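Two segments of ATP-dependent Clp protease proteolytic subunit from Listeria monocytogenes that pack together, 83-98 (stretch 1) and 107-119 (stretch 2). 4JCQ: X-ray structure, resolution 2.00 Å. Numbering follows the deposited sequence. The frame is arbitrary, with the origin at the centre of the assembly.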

ATOM      1  N   VAL H  83     -28.999   3.746  16.477  1.00 23.96           N
ATOM      2  CA  VAL H  83     -28.093   2.598  16.429  1.00 22.26           C
ATOM      3  C   VAL H  83     -28.831   1.310  16.071  1.00 21.20           C
ATOM      4  O   VAL H  83     -29.961   1.080  16.514  1.00 22.16           O
ATOM      5  N   VAL H  84     -28.189   0.491  15.245  1.00 19.88           N
ATOM      6  CA  VAL H  84     -28.721  -0.813  14.869  1.00 18.54           C
ATOM      7  C   VAL H  84     -27.678  -1.884  15.178  1.00 17.88           C
ATOM      8  O   VAL H  84     -26.634  -1.954  14.526  1.00 18.24           O
ATOM      9  N   GLY H  85     -27.960  -2.706  16.183  1.00 17.71           N
ATOM     10  CA  GLY H  85     -27.082  -3.813  16.539  1.00 17.52           C
ATOM     11  C   GLY H  85     -27.225  -4.935  15.532  1.00 17.33           C
ATOM     12  O   GLY H  85     -28.335  -5.241  15.091  1.00 17.70           O
ATOM     13  N   THR H  86     -26.101  -5.539  15.157  1.00 17.24           N
ATOM     14  CA  THR H  86     -26.100  -6.641  14.196  1.00 17.79           C
ATOM     15  C   THR H  86     -24.939  -7.614  14.433  1.00 18.21           C
ATOM     16  O   THR H  86     -23.807  -7.194  14.662  1.00 18.58           O
ATOM     17  N   GLY H  87     -25.231  -8.913  14.382  1.00 18.11           N
ATOM     18  CA  GLY H  87     -24.219  -9.946  14.632  1.00 17.83           C
ATOM     19  C   GLY H  87     -23.952 -10.109  16.116  1.00 17.85           C
ATOM     20  O   GLY H  87     -24.542 -10.971  16.771  1.00 19.69           O
ATOM     21  N   TRP H  88     -23.049  -9.292  16.648  1.00 17.30           N
ATOM     22  CA  TRP H  88     -22.890  -9.180  18.096  1.00 17.27           C
ATOM     23  C   TRP H  88     -22.528  -7.793  18.542  1.00 16.65           C
ATOM     24  O   TRP H  88     -21.960  -7.007  17.779  1.00 17.18           O
ATOM     25  N   VAL H  89     -22.901  -7.477  19.778  1.00 16.68           N
ATOM     26  CA  VAL H  89     -22.577  -6.201  20.408  1.00 16.58           C
ATOM     27  C   VAL H  89     -22.159  -6.517  21.838  1.00 17.01           C
ATOM     28  O   VAL H  89     -22.982  -6.948  22.649  1.00 18.71           O
ATOM     29  N   ALA H  90     -20.878  -6.324  22.139  1.00 16.91           N
ATOM     30  CA  ALA H  90     -20.346  -6.708  23.446  1.00 17.06           C
ATOM     31  C   ALA H  90     -19.347  -5.707  24.007  1.00 17.07           C
ATOM     32  O   ALA H  90     -18.629  -5.043  23.256  1.00 16.99           O
ATOM     33  N   SER H  91     -19.316  -5.619  25.339  1.00 17.37           N
ATOM     34  CA  SER H  91     -18.287  -4.877  26.073  1.00 17.55           C
ATOM     35  C   SER H  91     -18.211  -3.402  25.661  1.00 17.02           C
ATOM     36  O   SER H  91     -19.189  -2.672  25.823  1.00 17.58           O
ATOM     37  N   ALA H  92     -17.070  -2.966  25.128  1.00 17.26           N
ATOM     38  CA  ALA H  92     -16.926  -1.581  24.658  1.00 17.18           C
ATOM     39  C   ALA H  92     -17.930  -1.254  23.550  1.00 17.35           C
ATOM     40  O   ALA H  92     -18.340  -0.103  23.395  1.00 17.59           O
ATOM     41  N   GLY H  93     -18.318  -2.275  22.785  1.00 17.46           N
ATOM     42  CA  GLY H  93     -19.366  -2.140  21.773  1.00 17.68           C
ATOM     43  C   GLY H  93     -20.727  -1.818  22.372  1.00 17.94           C
ATOM     44  O   GLY H  93     -21.511  -1.072  21.782  1.00 18.50           O
ATOM     45  N   ILE H  94     -21.007  -2.391  23.544  1.00 18.65           N
ATOM     46  CA  ILE H  94     -22.233  -2.101  24.299  1.00 19.67           C
ATOM     47  C   ILE H  94     -22.259  -0.649  24.782  1.00 20.01           C
ATOM     48  O   ILE H  94     -23.296   0.021  24.718  1.00 19.92           O
ATOM     49  N   THR H  95     -21.109  -0.169  25.249  1.00 20.80           N
ATOM     50  CA  THR H  95     -20.965   1.210  25.711  1.00 21.38           C
ATOM     51  C   THR H  95     -21.298   2.192  24.583  1.00 21.05           C
ATOM     52  O   THR H  95     -22.024   3.168  24.794  1.00 22.37           O
ATOM     53  N   ILE H  96     -20.780   1.912  23.390  1.00 20.69           N
ATOM     54  CA  ILE H  96     -21.073   2.708  22.196  1.00 20.27           C
ATOM     55  C   ILE H  96     -22.558   2.639  21.837  1.00 20.48           C
ATOM     56  O   ILE H  96     -23.198   3.667  21.619  1.00 21.49           O
ATOM     57  N   TYR H  97     -23.095   1.421  21.790  1.00 20.52           N
ATOM     58  CA  TYR H  97     -24.503   1.183  21.473  1.00 20.09           C
ATOM     59  C   TYR H  97     -25.436   1.995  22.373  1.00 20.97           C
ATOM     60  O   TYR H  97     -26.412   2.587  21.902  1.00 21.50           O
ATOM     61  N   LEU H  98     -25.108   2.040  23.664  1.00 21.47           N
ATOM     62  CA  LEU H  98     -25.936   2.710  24.660  1.00 22.86           C
ATOM     63  C   LEU H  98     -25.805   4.238  24.675  1.00 24.08           C
ATOM     64  O   LEU H  98     -26.461   4.904  25.478  1.00 25.98           O
ATOM     65  N   SER H 107     -32.326  -3.321  16.808  1.00 21.08           N
ATOM     66  CA  SER H 107     -31.543  -4.520  16.544  1.00 20.67           C
ATOM     67  C   SER H 107     -32.078  -5.315  15.366  1.00 20.25           C
ATOM     68  O   SER H 107     -33.291  -5.459  15.193  1.00 21.02           O
ATOM     69  N   LEU H 108     -31.155  -5.827  14.558  1.00 19.40           N
ATOM     70  CA  LEU H 108     -31.476  -6.852  13.575  1.00 19.84           C
ATOM     71  C   LEU H 108     -31.668  -8.181  14.323  1.00 19.71           C
ATOM     72  O   LEU H 108     -31.117  -8.354  15.413  1.00 20.35           O
ATOM     73  N   PRO H 109     -32.463  -9.113  13.757  1.00 20.62           N
ATOM     74  CA  PRO H 109     -32.874 -10.316  14.502  1.00 21.49           C
ATOM     75  C   PRO H 109     -31.732 -11.230  14.957  1.00 21.56           C
ATOM     76  O   PRO H 109     -31.774 -11.749  16.075  1.00 22.31           O
ATOM     77  N   ASN H 110     -30.728 -11.425  14.104  1.00 21.72           N
ATOM     78  CA  ASN H 110     -29.635 -12.342  14.412  1.00 21.57           C
ATOM     79  C   ASN H 110     -28.455 -11.638  15.075  1.00 21.32           C
ATOM     80  O   ASN H 110     -27.392 -11.448  14.473  1.00 21.52           O
ATOM     81  N   THR H 111     -28.670 -11.255  16.331  1.00 20.39           N
ATOM     82  CA  THR H 111     -27.703 -10.497  17.112  1.00 18.60           C
ATOM     83  C   THR H 111     -27.738 -10.979  18.555  1.00 19.02           C
ATOM     84  O   THR H 111     -28.811 -11.248  19.101  1.00 20.49           O
ATOM     85  N   ARG H 112     -26.562 -11.098  19.164  1.00 18.74           N
ATOM     86  CA  ARG H 112     -26.459 -11.359  20.598  1.00 19.28           C
ATOM     87  C   ARG H 112     -25.705 -10.231  21.304  1.00 18.68           C
ATOM     88  O   ARG H 112     -24.881  -9.543  20.692  1.00 18.70           O
ATOM     89  N   TYR H 113     -26.009 -10.047  22.586  1.00 18.03           N
ATOM     90  CA  TYR H 113     -25.510  -8.920  23.375  1.00 17.43           C
ATOM     91  C   TYR H 113     -24.850  -9.404  24.661  1.00 18.54           C
ATOM     92  O   TYR H 113     -25.335 -10.343  25.296  1.00 18.87           O
ATOM     93  N   MET H 114     -23.746  -8.764  25.041  1.00 19.11           N
ATOM     94  CA  MET H 114     -23.069  -9.071  26.306  1.00 20.61           C
ATOM     95  C   MET H 114     -22.509  -7.804  26.938  1.00 20.37           C
ATOM     96  O   MET H 114     -21.715  -7.102  26.319  1.00 20.68           O
ATOM     97  N   ILE H 115     -22.915  -7.513  28.172  1.00 21.05           N
ATOM     98  CA  ILE H 115     -22.468  -6.279  28.826  1.00 21.70           C
ATOM     99  C   ILE H 115     -21.187  -6.433  29.653  1.00 21.50           C
ATOM    100  O   ILE H 115     -20.707  -5.456  30.230  1.00 23.26           O
ATOM    101  N   HIS H 116     -20.636  -7.646  29.694  1.00 21.88           N
ATOM    102  CA  HIS H 116     -19.347  -7.897  30.348  1.00 22.66           C
ATOM    103  C   HIS H 116     -18.335  -6.859  29.972  1.00 22.21           C
ATOM    104  O   HIS H 116     -18.180  -6.538  28.794  1.00 21.22           O
ATOM    105  N   GLN H 117     -17.641  -6.321  30.970  1.00 22.13           N
ATOM    106  CA  GLN H 117     -16.576  -5.358  30.728  1.00 23.27           C
ATOM    107  C   GLN H 117     -15.259  -5.919  31.249  1.00 24.82           C
ATOM    108  O   GLN H 117     -15.206  -6.426  32.369  1.00 27.05           O
ATOM    109  N   PRO H 118     -14.190  -5.848  30.430  1.00 26.97           N
ATOM    110  CA  PRO H 118     -12.870  -6.311  30.867  1.00 28.66           C
ATOM    111  C   PRO H 118     -12.356  -5.469  32.031  1.00 29.31           C
ATOM    112  O   PRO H 118     -12.474  -4.243  32.004  1.00 28.95           O
ATOM    113  N   ALA H 119     -11.805  -6.131  33.046  1.00 31.21           N
ATOM    114  CA  ALA H 119     -11.344  -5.451  34.257  1.00 33.81           C
ATOM    115  C   ALA H 119     -10.240  -4.431  33.963  1.00 36.21           C
ATOM    116  O   ALA H 119     -10.289  -3.296  34.443  1.00 38.57           O
TER

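The backbone fixes which side chains can meet. W88, V89 and A90 pair in parallel with R112, Y113 and M114, the two strand axes lying 6° apart, so side chains alternate between two faces: W88, A90, R112 and M114 on one, V89, T111 and Y113 on the other. The ladder is regular, with V89 N to R112 O at 3.0 Å and M114 N to V89 O at 3.1 Å; a two-residue register shift between G85 and G87 marks a beta bulge.

Y113 is the centre of the face it shares with V89 and T111. Its m rotamer (chi1 -67°, chi2 -101°) brings the ring nearer stretch 1, where Y113 CD1 lies 3.7 Å from V89 CB and 3.8 Å from I94 CD1, the latter at the ring edge. V89 is t. I94, on the helix and pointing toward stretch 2, is m,m; its CG2 also reaches I115 CG2 at 4.0 Å. Y97, t with chi2 89°, offers its ring face to the edge of Y113: the centroids are 5.6 Å apart and the planes meet at 68°. The far end of Y113 is anchored by a hydrogen bond from OH to S107 OG (2.7 Å), and S107 OG in turn donates to L108 O (2.9 Å). Y113 OH sits 3.5 Å from G85 CA; an ideal CB on G85 would come within 2.1 Å of Y113 OH, so the absence of a side chain there makes room for the tyrosine.

T111, in the m rotamer, turns OG1 back to donate to L108 O at 2.9 Å, bracing the corner between the strands of its own stretch. Nearby, water 1 bridges the stretches: it accepts from G87 N (3.1 Å), donates to N110 O (2.9 Å) and lies 2.7 Å from T86 OG1. L108 adopts an off-rotamer chi1 of -95°, with CD1 3.7 Å from V84 CG1 and CD2 3.7 Å from T86 OG1.

On the opposite face, W88 (p) and R112 (p, then extended) meet obliquely, W88 CE3 to R112 NH1 being 3.6 Å. A90 CB touches M114 CB at 4.1 Å.

Beyond the strands the contact becomes polar. S91, m with positive phi, donates from OG to H116 O at 2.7 Å. Q117, m,m, folds its amide back so that NE2 donates to S91 O at 3.2 Å, while OE1 accepts from water 2 (3.2 Å), which lies 2.5 Å from T95 OG1. The amide thus ties the loop to the start of the helix directly and, through water, to T95.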

ATOM      1  CB  VAL H  83     -27.270   2.419  17.731  1.00 21.84           C
ATOM      2  CG1 VAL H  83     -26.291   3.571  17.915  1.00 21.68           C
ATOM      3  CG2 VAL H  83     -28.175   2.276  18.948  1.00 21.93           C
ATOM      4  CB  VAL H  84     -29.113  -0.879  13.372  1.00 18.22           C
ATOM      5  CG1 VAL H  84     -29.726  -2.233  13.043  1.00 19.48           C
ATOM      6  CG2 VAL H  84     -30.082   0.237  13.007  1.00 19.22           C
ATOM      7  CB  THR H  86     -26.117  -6.132  12.731  1.00 18.61           C
ATOM      8  OG1 THR H  86     -26.009  -7.244  11.835  1.00 19.77           O
ATOM      9  CG2 THR H  86     -24.985  -5.132  12.459  1.00 19.17           C
ATOM     10  CB  TRP H  88     -21.936 -10.236  18.682  1.00 18.42           C
ATOM     11  CG  TRP H  88     -20.516 -10.256  18.156  1.00 20.39           C
ATOM     12  CD1 TRP H  88     -19.879  -9.317  17.342  1.00 20.65           C
ATOM     13  CD2 TRP H  88     -19.483 -11.270  18.438  1.00 22.97           C
ATOM     14  NE1 TRP H  88     -18.578  -9.680  17.095  1.00 23.19           N
ATOM     15  CE2 TRP H  88     -18.274 -10.836  17.725  1.00 24.43           C
ATOM     16  CE3 TRP H  88     -19.444 -12.449  19.176  1.00 25.72           C
ATOM     17  CZ2 TRP H  88     -17.095 -11.570  17.761  1.00 25.47           C
ATOM     18  CZ3 TRP H  88     -18.247 -13.179  19.207  1.00 28.42           C
ATOM     19  CH2 TRP H  88     -17.103 -12.748  18.517  1.00 28.23           C
ATOM     20  CB  VAL H  89     -23.781  -5.229  20.419  1.00 16.66           C
ATOM     21  CG1 VAL H  89     -23.390  -3.892  21.041  1.00 17.54           C
ATOM     22  CG2 VAL H  89     -24.334  -5.018  19.014  1.00 16.64           C
ATOM     23  CB  ALA H  90     -19.712  -8.093  23.373  1.00 17.50           C
ATOM     24  CB  SER H  91     -16.932  -5.587  25.955  1.00 18.53           C
ATOM     25  OG  SER H  91     -17.048  -6.943  26.366  1.00 20.37           O
ATOM     26  CB  ALA H  92     -15.502  -1.310  24.191  1.00 17.82           C
ATOM     27  CB  ILE H  94     -22.411  -3.089  25.484  1.00 20.85           C
ATOM     28  CG1 ILE H  94     -23.061  -4.394  25.003  1.00 21.69           C
ATOM     29  CG2 ILE H  94     -23.211  -2.474  26.630  1.00 21.90           C
ATOM     30  CD1 ILE H  94     -24.553  -4.313  24.736  1.00 22.19           C
ATOM     31  CB  THR H  95     -19.549   1.457  26.270  1.00 22.48           C
ATOM     32  OG1 THR H  95     -19.288   0.513  27.316  1.00 24.51           O
ATOM     33  CG2 THR H  95     -19.412   2.872  26.832  1.00 23.66           C
ATOM     34  CB  ILE H  96     -20.214   2.254  20.993  1.00 19.20           C
ATOM     35  CG1 ILE H  96     -18.744   2.616  21.228  1.00 19.03           C
ATOM     36  CG2 ILE H  96     -20.720   2.872  19.693  1.00 19.54           C
ATOM     37  CD1 ILE H  96     -17.770   1.856  20.351  1.00 18.88           C
ATOM     38  CB  TYR H  97     -24.815  -0.318  21.578  1.00 19.34           C
ATOM     39  CG  TYR H  97     -26.223  -0.697  21.176  1.00 19.66           C
ATOM     40  CD1 TYR H  97     -26.533  -1.008  19.852  1.00 19.71           C
ATOM     41  CD2 TYR H  97     -27.246  -0.750  22.124  1.00 20.21           C
ATOM     42  CE1 TYR H  97     -27.825  -1.355  19.481  1.00 19.90           C
ATOM     43  CE2 TYR H  97     -28.540  -1.095  21.764  1.00 20.34           C
ATOM     44  CZ  TYR H  97     -28.825  -1.394  20.445  1.00 20.05           C
ATOM     45  OH  TYR H  97     -30.110  -1.734  20.096  1.00 20.28           O
ATOM     46  CB  LEU H  98     -25.666   2.129  26.056  1.00 23.44           C
ATOM     47  CG  LEU H  98     -26.103   0.681  26.310  1.00 23.07           C
ATOM     48  CD1 LEU H  98     -25.646   0.222  27.685  1.00 22.66           C
ATOM     49  CD2 LEU H  98     -27.609   0.503  26.160  1.00 24.03           C
ATOM     50  CB  SER H 107     -31.495  -5.420  17.776  1.00 20.90           C
ATOM     51  OG  SER H 107     -30.612  -6.510  17.561  1.00 21.05           O
ATOM     52  CB  LEU H 108     -30.371  -6.931  12.513  1.00 19.80           C
ATOM     53  CG  LEU H 108     -30.533  -6.132  11.204  1.00 20.54           C
ATOM     54  CD1 LEU H 108     -31.477  -4.937  11.291  1.00 20.63           C
ATOM     55  CD2 LEU H 108     -29.183  -5.715  10.637  1.00 20.08           C
ATOM     56  CB  PRO H 109     -33.781 -11.055  13.509  1.00 22.59           C
ATOM     57  CG  PRO H 109     -34.244 -10.005  12.556  1.00 23.15           C
ATOM     58  CD  PRO H 109     -33.072  -9.077  12.415  1.00 21.04           C
ATOM     59  CB  ASN H 110     -29.218 -13.121  13.165  1.00 22.09           C
ATOM     60  CG  ASN H 110     -30.274 -14.116  12.730  1.00 22.68           C
ATOM     61  OD1 ASN H 110     -30.441 -15.167  13.348  1.00 23.83           O
ATOM     62  ND2 ASN H 110     -31.000 -13.787  11.667  1.00 20.96           N
ATOM     63  CB  THR H 111     -28.019  -8.983  17.082  1.00 18.00           C
ATOM     64  OG1 THR H 111     -28.293  -8.575  15.737  1.00 19.49           O
ATOM     65  CG2 THR H 111     -26.853  -8.158  17.632  1.00 17.42           C
ATOM     66  CB  ARG H 112     -25.831 -12.730  20.885  1.00 21.68           C
ATOM     67  CG  ARG H 112     -24.597 -13.069  20.065  1.00 24.61           C
ATOM     68  CD  ARG H 112     -23.998 -14.392  20.516  1.00 27.96           C
ATOM     69  NE  ARG H 112     -22.780 -14.725  19.782  1.00 31.23           N
ATOM     70  CZ  ARG H 112     -21.837 -15.555  20.222  1.00 33.59           C
ATOM     71  NH1 ARG H 112     -20.764 -15.796  19.481  1.00 34.00           N
ATOM     72  NH2 ARG H 112     -21.960 -16.138  21.407  1.00 35.85           N
ATOM     73  CB  TYR H 113     -26.661  -7.961  23.714  1.00 16.89           C
ATOM     74  CG  TYR H 113     -27.234  -7.245  22.507  1.00 16.81           C
ATOM     75  CD1 TYR H 113     -26.878  -5.929  22.221  1.00 16.79           C
ATOM     76  CD2 TYR H 113     -28.119  -7.891  21.642  1.00 17.27           C
ATOM     77  CE1 TYR H 113     -27.391  -5.273  21.111  1.00 16.59           C
ATOM     78  CE2 TYR H 113     -28.635  -7.245  20.529  1.00 17.22           C
ATOM     79  CZ  TYR H 113     -28.264  -5.937  20.269  1.00 17.16           C
ATOM     80  OH  TYR H 113     -28.767  -5.293  19.166  1.00 18.05           O
ATOM     81  CB  MET H 114     -21.956 -10.103  26.096  1.00 21.82           C
ATOM     82  CG  MET H 114     -21.255 -10.522  27.385  1.00 25.04           C
ATOM     83  SD  MET H 114     -20.048 -11.836  27.159  1.00 29.39           S
ATOM     84  CE  MET H 114     -18.745 -10.982  26.273  1.00 25.54           C
ATOM     85  CB  ILE H 115     -23.580  -5.591  29.658  1.00 22.52           C
ATOM     86  CG1 ILE H 115     -23.892  -6.372  30.939  1.00 23.57           C
ATOM     87  CG2 ILE H 115     -24.825  -5.349  28.811  1.00 24.03           C
ATOM     88  CD1 ILE H 115     -24.566  -5.527  31.999  1.00 25.81           C
ATOM     89  CB  HIS H 116     -18.804  -9.271  29.974  1.00 24.04           C
ATOM     90  CG  HIS H 116     -17.408  -9.535  30.497  1.00 25.58           C
ATOM     91  ND1 HIS H 116     -16.311  -9.418  29.727  1.00 26.87           N
ATOM     92  CD2 HIS H 116     -16.962  -9.906  31.764  1.00 26.55           C
ATOM     93  CE1 HIS H 116     -15.216  -9.708  30.457  1.00 27.51           C
ATOM     94  NE2 HIS H 116     -15.617 -10.008  31.704  1.00 27.32           N
ATOM     95  CB  GLN H 117     -16.888  -4.008  31.389  1.00 23.15           C
ATOM     96  CG  GLN H 117     -18.224  -3.381  30.992  1.00 23.16           C
ATOM     97  CD  GLN H 117     -18.312  -2.999  29.519  1.00 22.79           C
ATOM     98  OE1 GLN H 117     -17.328  -2.590  28.908  1.00 24.59           O
ATOM     99  NE2 GLN H 117     -19.506  -3.121  28.948  1.00 21.26           N
ATOM    100  CB  PRO H 118     -11.994  -6.110  29.625  1.00 30.13           C
ATOM    101  CG  PRO H 118     -12.709  -5.085  28.808  1.00 30.49           C
ATOM    102  CD  PRO H 118     -14.166  -5.336  29.049  1.00 27.86           C
ATOM    103  CB  ALA H 119     -10.883  -6.466  35.291  1.00 33.87           C
TER
HETATM  104  O   HOH W   1     -27.566  -9.321  12.438  1.00 24.76           O
HETATM  105  O   HOH W   2     -16.831   0.404  27.950  1.00 32.28           O